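Side-chain contacts in RNA-dependent RNA Polymerase (Bombyx mori cytoplasmic polyhedrosis virus, PDB 6TZ0), which catalyses RNA-templated RNA synthesis inside the virus particle, probably making plus strands by conservative transcription and minus strands during genome replication: residues L661-S665 with D666-S670; Q687-E690 with N691-H694; V1162-P1166 with S1167-S1171. All coordinates share one frame; numbering follows the deposited sequence.

Contact 1 (L661-S665 with D666-S670)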
loop_
_atom_site.group_PDB
_atom_site.type_symbol
_atom_site.label_atom_id
_atom_site.label_comp_id
_atom_site.label_asym_id
_atom_site.label_seq_id
_atom_site.Cartn_x
_atom_site.Cartn_y
_atom_site.Cartn_z
ATOM N N LEU A 661 14.065 6.753 -27.908
ATOM C CA LEU A 661 14.464 8.031 -28.504
ATOM C C LEU A 661 15.982 8.159 -28.637
ATOM O O LEU A 661 16.481 8.730 -29.614
ATOM C CB LEU A 661 13.932 9.192 -27.674
ATOM C CG LEU A 661 12.430 9.383 -27.565
ATOM C CD1 LEU A 661 12.129 10.543 -26.644
ATOM C CD2 LEU A 661 11.835 9.602 -28.934
ATOM N N LYS A 662 16.729 7.640 -27.662
ATOM C CA LYS A 662 18.185 7.716 -27.685
ATOM C C LYS A 662 18.776 6.848 -28.784
ATOM O O LYS A 662 19.736 7.256 -29.451
ATOM C CB LYS A 662 18.728 7.297 -26.321
ATOM C CG LYS A 662 20.227 7.350 -26.158
ATOM C CD LYS A 662 20.721 8.775 -26.169
ATOM C CE LYS A 662 22.166 8.854 -25.716
ATOM N NZ LYS A 662 23.106 8.168 -26.634
ATOM N N ARG A 663 18.210 5.660 -28.992
ATOM C CA ARG A 663 18.613 4.827 -30.116
ATOM C C ARG A 663 18.257 5.473 -31.443
ATOM O O ARG A 663 18.991 5.316 -32.421
ATOM C CB ARG A 663 17.965 3.453 -30.014
ATOM C CG ARG A 663 18.563 2.560 -28.976
ATOM C CD ARG A 663 17.748 1.302 -28.877
ATOM N NE ARG A 663 17.636 0.607 -30.152
ATOM C CZ ARG A 663 18.507 -0.288 -30.598
ATOM N NH1 ARG A 663 19.571 -0.600 -29.877
ATOM N NH2 ARG A 663 18.309 -0.865 -31.772
ATOM N N ALA A 664 17.129 6.188 -31.500
ATOM C CA ALA A 664 16.789 6.919 -32.716
ATOM C C ALA A 664 17.806 8.017 -33.008
ATOM O O ALA A 664 18.214 8.200 -34.159
ATOM C CB ALA A 664 15.387 7.508 -32.599
ATOM N N SER A 665 18.242 8.742 -31.982
ATOM C CA SER A 665 19.212 9.810 -32.187
ATOM C C SER A 665 20.627 9.298 -32.415
ATOM O O SER A 665 21.462 10.049 -32.923
ATOM C CB SER A 665 19.221 10.772 -31.004
ATOM O OG SER A 665 19.814 10.170 -29.874
ATOM N N ASP A 666 20.930 8.055 -32.048
ATOM C CA ASP A 666 22.220 7.460 -32.372
ATOM C C ASP A 666 22.244 6.788 -33.736
ATOM O O ASP A 666 23.287 6.263 -34.131
ATOM C CB ASP A 666 22.629 6.437 -31.309
ATOM C CG ASP A 666 23.054 7.080 -30.015
ATOM O OD1 ASP A 666 23.534 8.231 -30.054
ATOM O OD2 ASP A 666 22.927 6.426 -28.960
ATOM N N GLY A 667 21.134 6.782 -34.462
ATOM C CA GLY A 667 21.083 6.171 -35.769
ATOM C C GLY A 667 20.642 4.728 -35.802
ATOM O O GLY A 667 21.019 4.011 -36.731
ATOM N N LYS A 668 19.865 4.279 -34.824
ATOM C CA LYS A 668 19.418 2.900 -34.742
ATOM C C LYS A 668 17.901 2.852 -34.712
ATOM O O LYS A 668 17.248 3.739 -34.160
ATOM C CB LYS A 668 19.986 2.222 -33.499
ATOM C CG LYS A 668 21.481 2.117 -33.522
ATOM C CD LYS A 668 22.022 1.510 -32.254
ATOM C CE LYS A 668 23.535 1.477 -32.286
ATOM N NZ LYS A 668 24.101 0.901 -31.044
ATOM N N ASN A 669 17.343 1.803 -35.298
ATOM C CA ASN A 669 15.899 1.693 -35.368
ATOM C C ASN A 669 15.322 1.260 -34.025
ATOM O O ASN A 669 16.038 0.886 -33.095
ATOM C CB ASN A 669 15.489 0.726 -36.476
ATOM C CG ASN A 669 16.106 -0.653 -36.319
ATOM O OD1 ASN A 669 16.917 -0.896 -35.428
ATOM N ND2 ASN A 669 15.690 -1.576 -37.166
ATOM N N SER A 670 14.004 1.301 -33.931
ATOM C CA SER A 670 13.287 0.706 -32.822
ATOM C C SER A 670 12.391 -0.387 -33.373
ATOM O O SER A 670 11.743 -0.212 -34.406
ATOM C CB SER A 670 12.446 1.726 -32.069
ATOM O OG SER A 670 11.326 2.128 -32.826
#

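Contact 2 (Q687-E690 with N691-H694)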
loop_
_atom_site.group_PDB
_atom_site.type_symbol
_atom_site.label_atom_id
_atom_site.label_comp_id
_atom_site.label_asym_id
_atom_site.label_seq_id
_atom_site.Cartn_x
_atom_site.Cartn_y
_atom_site.Cartn_z
ATOM N N GLN A 687 9.180 -6.541 -32.256
ATOM C CA GLN A 687 8.854 -7.245 -33.492
ATOM C C GLN A 687 9.821 -6.850 -34.595
ATOM O O GLN A 687 10.014 -5.662 -34.860
ATOM C CB GLN A 687 7.416 -6.965 -33.937
ATOM C CG GLN A 687 6.965 -7.816 -35.109
ATOM C CD GLN A 687 5.512 -7.621 -35.467
ATOM O OE1 GLN A 687 4.844 -6.741 -34.937
ATOM N NE2 GLN A 687 5.003 -8.470 -36.348
ATOM N N GLY A 688 10.403 -7.851 -35.252
ATOM C CA GLY A 688 11.314 -7.621 -36.355
ATOM C C GLY A 688 12.193 -8.819 -36.631
ATOM O O GLY A 688 11.721 -9.956 -36.584
ATOM N N ASN A 689 13.461 -8.586 -36.949
ATOM C CA ASN A 689 14.428 -9.662 -37.088
ATOM C C ASN A 689 15.006 -10.016 -35.731
ATOM O O ASN A 689 14.850 -9.279 -34.760
ATOM C CB ASN A 689 15.554 -9.265 -38.036
ATOM C CG ASN A 689 15.121 -9.264 -39.480
ATOM O OD1 ASN A 689 14.461 -10.195 -39.942
ATOM N ND2 ASN A 689 15.471 -8.203 -40.204
ATOM N N GLU A 690 15.698 -11.151 -35.671
ATOM C CA GLU A 690 16.308 -11.559 -34.410
ATOM C C GLU A 690 17.469 -10.654 -34.030
ATOM O O GLU A 690 17.704 -10.420 -32.837
ATOM C CB GLU A 690 16.765 -13.013 -34.486
ATOM C CG GLU A 690 15.624 -14.006 -34.571
ATOM C CD GLU A 690 16.100 -15.440 -34.563
ATOM O OE1 GLU A 690 17.328 -15.656 -34.581
ATOM O OE2 GLU A 690 15.246 -16.351 -34.540
ATOM N N ASN A 691 18.166 -10.103 -35.024
ATOM C CA ASN A 691 19.289 -9.213 -34.757
ATOM C C ASN A 691 18.828 -7.905 -34.130
ATOM O O ASN A 691 19.368 -7.481 -33.099
ATOM C CB ASN A 691 20.039 -8.944 -36.052
ATOM C CG ASN A 691 20.721 -10.175 -36.582
ATOM O OD1 ASN A 691 21.360 -10.917 -35.837
ATOM N ND2 ASN A 691 20.569 -10.419 -37.877
ATOM N N ASP A 692 17.816 -7.272 -34.720
ATOM C CA ASP A 692 17.342 -5.984 -34.235
ATOM C C ASP A 692 16.647 -6.112 -32.889
ATOM O O ASP A 692 16.849 -5.271 -32.004
ATOM C CB ASP A 692 16.389 -5.367 -35.251
ATOM C CG ASP A 692 17.068 -5.041 -36.559
ATOM O OD1 ASP A 692 18.288 -4.787 -36.552
ATOM O OD2 ASP A 692 16.377 -5.041 -37.597
ATOM N N THR A 693 15.837 -7.162 -32.719
ATOM C CA THR A 693 15.152 -7.378 -31.451
ATOM C C THR A 693 16.133 -7.711 -30.338
ATOM O O THR A 693 15.979 -7.224 -29.210
ATOM C CB THR A 693 14.097 -8.473 -31.592
ATOM O OG1 THR A 693 14.691 -9.652 -32.137
ATOM C CG2 THR A 693 12.955 -8.022 -32.471
ATOM N N HIS A 694 17.170 -8.497 -30.641
ATOM C CA HIS A 694 18.177 -8.791 -29.629
ATOM C C HIS A 694 18.982 -7.549 -29.266
ATOM O O HIS A 694 19.267 -7.323 -28.085
ATOM C CB HIS A 694 19.086 -9.919 -30.108
ATOM C CG HIS A 694 20.142 -10.308 -29.120
ATOM N ND1 HIS A 694 19.853 -10.950 -27.935
ATOM C CD2 HIS A 694 21.488 -10.168 -29.152
ATOM C CE1 HIS A 694 20.974 -11.174 -27.273
ATOM N NE2 HIS A 694 21.981 -10.712 -27.992
#

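Contact 3 (V1162-P1166 with S1167-S1171)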
loop_
_atom_site.group_PDB
_atom_site.type_symbol
_atom_site.label_atom_id
_atom_site.label_comp_id
_atom_site.label_asym_id
_atom_site.label_seq_id
_atom_site.Cartn_x
_atom_site.Cartn_y
_atom_site.Cartn_z
ATOM N N VAL A 1162 -32.444 -21.772 -28.346
ATOM C CA VAL A 1162 -33.713 -22.177 -27.753
ATOM C C VAL A 1162 -34.846 -21.652 -28.624
ATOM O O VAL A 1162 -34.882 -20.461 -28.951
ATOM C CB VAL A 1162 -33.847 -21.661 -26.306
ATOM C CG1 VAL A 1162 -35.216 -21.981 -25.738
ATOM C CG2 VAL A 1162 -32.769 -22.265 -25.427
ATOM N N ARG A 1163 -35.767 -22.538 -28.996
ATOM C CA ARG A 1163 -36.937 -22.160 -29.774
ATOM C C ARG A 1163 -38.064 -21.766 -28.831
ATOM O O ARG A 1163 -38.597 -22.610 -28.104
ATOM C CB ARG A 1163 -37.372 -23.303 -30.689
ATOM C CG ARG A 1163 -38.533 -22.941 -31.584
ATOM C CD ARG A 1163 -38.844 -24.028 -32.601
ATOM N NE ARG A 1163 -39.369 -25.257 -32.013
ATOM C CZ ARG A 1163 -40.653 -25.463 -31.736
ATOM N NH1 ARG A 1163 -41.547 -24.518 -31.983
ATOM N NH2 ARG A 1163 -41.041 -26.619 -31.213
ATOM N N ILE A 1164 -38.422 -20.492 -28.841
ATOM C CA ILE A 1164 -39.494 -19.951 -28.010
ATOM C C ILE A 1164 -40.685 -19.668 -28.913
ATOM O O ILE A 1164 -40.534 -18.942 -29.901
ATOM C CB ILE A 1164 -39.053 -18.673 -27.277
ATOM C CG1 ILE A 1164 -37.890 -18.981 -26.342
ATOM C CG2 ILE A 1164 -40.208 -18.081 -26.502
ATOM C CD1 ILE A 1164 -37.183 -17.760 -25.848
ATOM N N PRO A 1165 -41.859 -20.233 -28.635
ATOM C CA PRO A 1165 -43.043 -19.969 -29.466
ATOM C C PRO A 1165 -43.498 -18.527 -29.343
ATOM O O PRO A 1165 -43.471 -17.950 -28.246
ATOM C CB PRO A 1165 -44.091 -20.933 -28.896
ATOM C CG PRO A 1165 -43.296 -22.007 -28.263
ATOM C CD PRO A 1165 -42.096 -21.331 -27.688
ATOM N N PRO A 1166 -43.927 -17.911 -30.449
ATOM C CA PRO A 1166 -44.194 -16.463 -30.438
ATOM C C PRO A 1166 -45.472 -16.060 -29.726
ATOM O O PRO A 1166 -45.697 -14.858 -29.549
ATOM C CB PRO A 1166 -44.266 -16.114 -31.926
ATOM C CG PRO A 1166 -44.686 -17.377 -32.580
ATOM C CD PRO A 1166 -44.058 -18.486 -31.799
ATOM N N SER A 1167 -46.309 -17.004 -29.306
ATOM C CA SER A 1167 -47.520 -16.671 -28.569
ATOM C C SER A 1167 -47.251 -16.308 -27.114
ATOM O O SER A 1167 -48.188 -15.920 -26.409
ATOM C CB SER A 1167 -48.515 -17.835 -28.634
ATOM O OG SER A 1167 -48.034 -18.969 -27.940
ATOM N N TYR A 1168 -46.009 -16.425 -26.645
ATOM C CA TYR A 1168 -45.671 -16.038 -25.284
ATOM C C TYR A 1168 -45.226 -14.591 -25.167
ATOM O O TYR A 1168 -45.214 -14.050 -24.059
ATOM C CB TYR A 1168 -44.563 -16.928 -24.725
ATOM C CG TYR A 1168 -44.933 -18.379 -24.584
ATOM C CD1 TYR A 1168 -45.915 -18.778 -23.691
ATOM C CD2 TYR A 1168 -44.236 -19.360 -25.272
ATOM C CE1 TYR A 1168 -46.240 -20.106 -23.537
ATOM C CE2 TYR A 1168 -44.550 -20.693 -25.117
ATOM C CZ TYR A 1168 -45.550 -21.058 -24.249
ATOM O OH TYR A 1168 -45.863 -22.384 -24.097
ATOM N N TYR A 1169 -44.863 -13.958 -26.275
ATOM C CA TYR A 1169 -44.400 -12.573 -26.274
ATOM C C TYR A 1169 -45.607 -11.664 -26.101
ATOM O O TYR A 1169 -46.232 -11.226 -27.066
ATOM C CB TYR A 1169 -43.637 -12.275 -27.554
ATOM C CG TYR A 1169 -42.327 -13.012 -27.637
ATOM C CD1 TYR A 1169 -41.182 -12.490 -27.059
ATOM C CD2 TYR A 1169 -42.241 -14.240 -28.269
ATOM C CE1 TYR A 1169 -39.983 -13.165 -27.125
ATOM C CE2 TYR A 1169 -41.045 -14.923 -28.339
ATOM C CZ TYR A 1169 -39.923 -14.380 -27.764
ATOM O OH TYR A 1169 -38.730 -15.055 -27.833
ATOM N N VAL A 1170 -45.939 -11.380 -24.844
ATOM C CA VAL A 1170 -47.115 -10.598 -24.489
ATOM C C VAL A 1170 -46.758 -9.287 -23.821
ATOM O O VAL A 1170 -47.662 -8.556 -23.395
ATOM C CB VAL A 1170 -48.072 -11.405 -23.594
ATOM C CG1 VAL A 1170 -48.526 -12.658 -24.311
ATOM C CG2 VAL A 1170 -47.400 -11.750 -22.281
ATOM N N SER A 1171 -45.475 -8.962 -23.711
ATOM C CA SER A 1171 -45.065 -7.702 -23.114
ATOM C C SER A 1171 -43.739 -7.279 -23.720
ATOM O O SER A 1171 -43.016 -8.087 -24.305
ATOM C CB SER A 1171 -44.952 -7.808 -21.593
ATOM O OG SER A 1171 -44.492 -6.590 -21.038
#

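Contact 1 (L661-S665 with D666-S670)
A Schellman motif ends helix 644-665, with Lys668 N bonded to Arg663 O at 2.8 Å and, inside that loop, Gly667 N to Ala664 O at 3.3 Å. Gly667 has a positive phi of 92°, which turns the chain back across the last helical turn and directs it toward strand 672-677. Before the turn, Lys662 O takes two donors from the same face of its plane: Asp666 N at 3.0 Å and, well to the side of the C=O direction, the Ser665 hydroxyl OG at 2.9 Å. Lys662 and Asp666, four residues apart, also meet through their side chains. The ammonium NZ of Lys662 reaches the syn side of the carboxylate, 2.9 Å from Asp666 OD2, only slightly out of its plane, and forms a salt bridge. Lys662 leaves the backbone with CG anti to N (chi1 -179°), and its chain, bent at chi2 and chi4, brings NZ back to the acid. In the catalytic region this C-cap stands beside helix 690-705, which Arg663 touches at His696 and Ser699, with a long, weak ion pair to Asp695. The buried Arg663 side chain crosses that of Lys668 at about a right angle. At the edge of its guanidinium the backbone carbonyl of Asn669 lies near the plane, so that NH2 gives a hydrogen bond to Asn669 O at 3.2 Å while NE adds a weak one. Lys668 CB sits over one face, off toward the rim, 3.9 Å from Arg663 NH2. The remaining Lys668 chain runs out extended, and its NZ, of like charge, ends 4.9 Å from Arg663 NH1, near but not in contact. Asn669 points its side chain alongside Arg663, the amide and guanidinium planes 32° apart.

Contact 2 (Q687-E690 with N691-H694)
Thr693 N bonds to Asn689 O at 3.1 Å and His694 N to Glu690 O at 3.0 Å, backbone bonds of the first turn of helix 690-705. Asn689 occupies the N-cap position; its side chain makes no capping bond, while its carbonyl accepts first-turn bonds. Besides Thr693 N, Asn689 O accepts the Thr693 hydroxyl, OG1 lying 2.7 Å from it and tilted modestly from the carbonyl plane. A chi1 of 53° sets OG1 between the backbone N and the carbonyl carbon and so folds the hydroxyl back toward the start of the helix, a common use of a helical threonine. Two donors from one residue thus hold this carbonyl, and the hydroxyl of the buried Thr693 is satisfied locally. The methyl CG2, set beside the backbone N, packs against the entering chain, 3.8 Å from Gly688 N. In the polymerase palm this is where strand 682-687, which follows the metal-binding Asp680 and Asp681, gives way to the helix beside it; Gly688, extended at a phi of 161° that a side chain would hardly tolerate, leads from the strand to the N-cap. Further round, the amide of Asn689 and the carboxylate of Asp692 lie side by side and point the same way, their planes 49° apart, with Asn689 ND2 4.2 Å from Asp692 OD2. His694 directs its ring away from Glu690, to stack on Phe291.

Contact 3 (V1162-P1166 with S1167-S1171)
Apolar contacts link Ile1164 and Pro1165 to the rings of Tyr1168 and Tyr1169. Pro1165 and Tyr1168 run side by side, pointing the same way; the proline ring comes up at the edge of the phenol, its CD close to the ring plane and 3.6 Å from Tyr1168 CE2. The side chains of Ile1164 and Tyr1169 instead cross at about a right angle, the methyl CG2 of Ile1164 lying 3.7 Å from Tyr1169 CE2 and 3.6 Å from Tyr1169 OH. At the edge of that same ring sits the backbone of Pro1166, CA 3.7 Å from Tyr1169 CD2. Tyr1168 (chi1 -64°) and Tyr1169 (chi1 -68°) both place CG anti to the carbonyl carbon, but the turning chain sends the first ring to Pro1165 and the second to Ile1164. The segment leaves strand 1162-1163, an outermost strand of a three-stranded mixed sheet in the C-terminal region, and leads into helix 1174-1188. Two overlapping beta turns redirect it, each closed by a weak backbone bond: Tyr1168 N to Pro1165 O at 3.4 Å and Tyr1169 N to Pro1166 O at 3.5 Å. Tyr1169 is then the centre of an inverse gamma turn. Tertiary contacts use the same rings: Tyr1169 meets Tyr1178 of helix 1174-1188 edge-to-face, and Tyr1168 rests on Leu1202 and Ile1207.

All three contacts are local and lie at the protein surface, though contacts 1 and 2 each tuck one buried side chain, Arg663 and Thr693, inward. These two belong to the same part of the palm: 661-670 ends one helix and 687-694 starts another, before and after the hairpin of strands 672-677 and 682-687 along the chain. Their centres are 14 Å apart, and Asn669 packs on Asp692 between them. Both depend on polar bonds to backbone carbonyls, contact 1 adding a salt bridge. Contact 3, about 59 Å from contact 2 between centres, lies in the C-terminal region and relies on proline, isoleucine and tyrosine packing, its hydrogen bonds being weak.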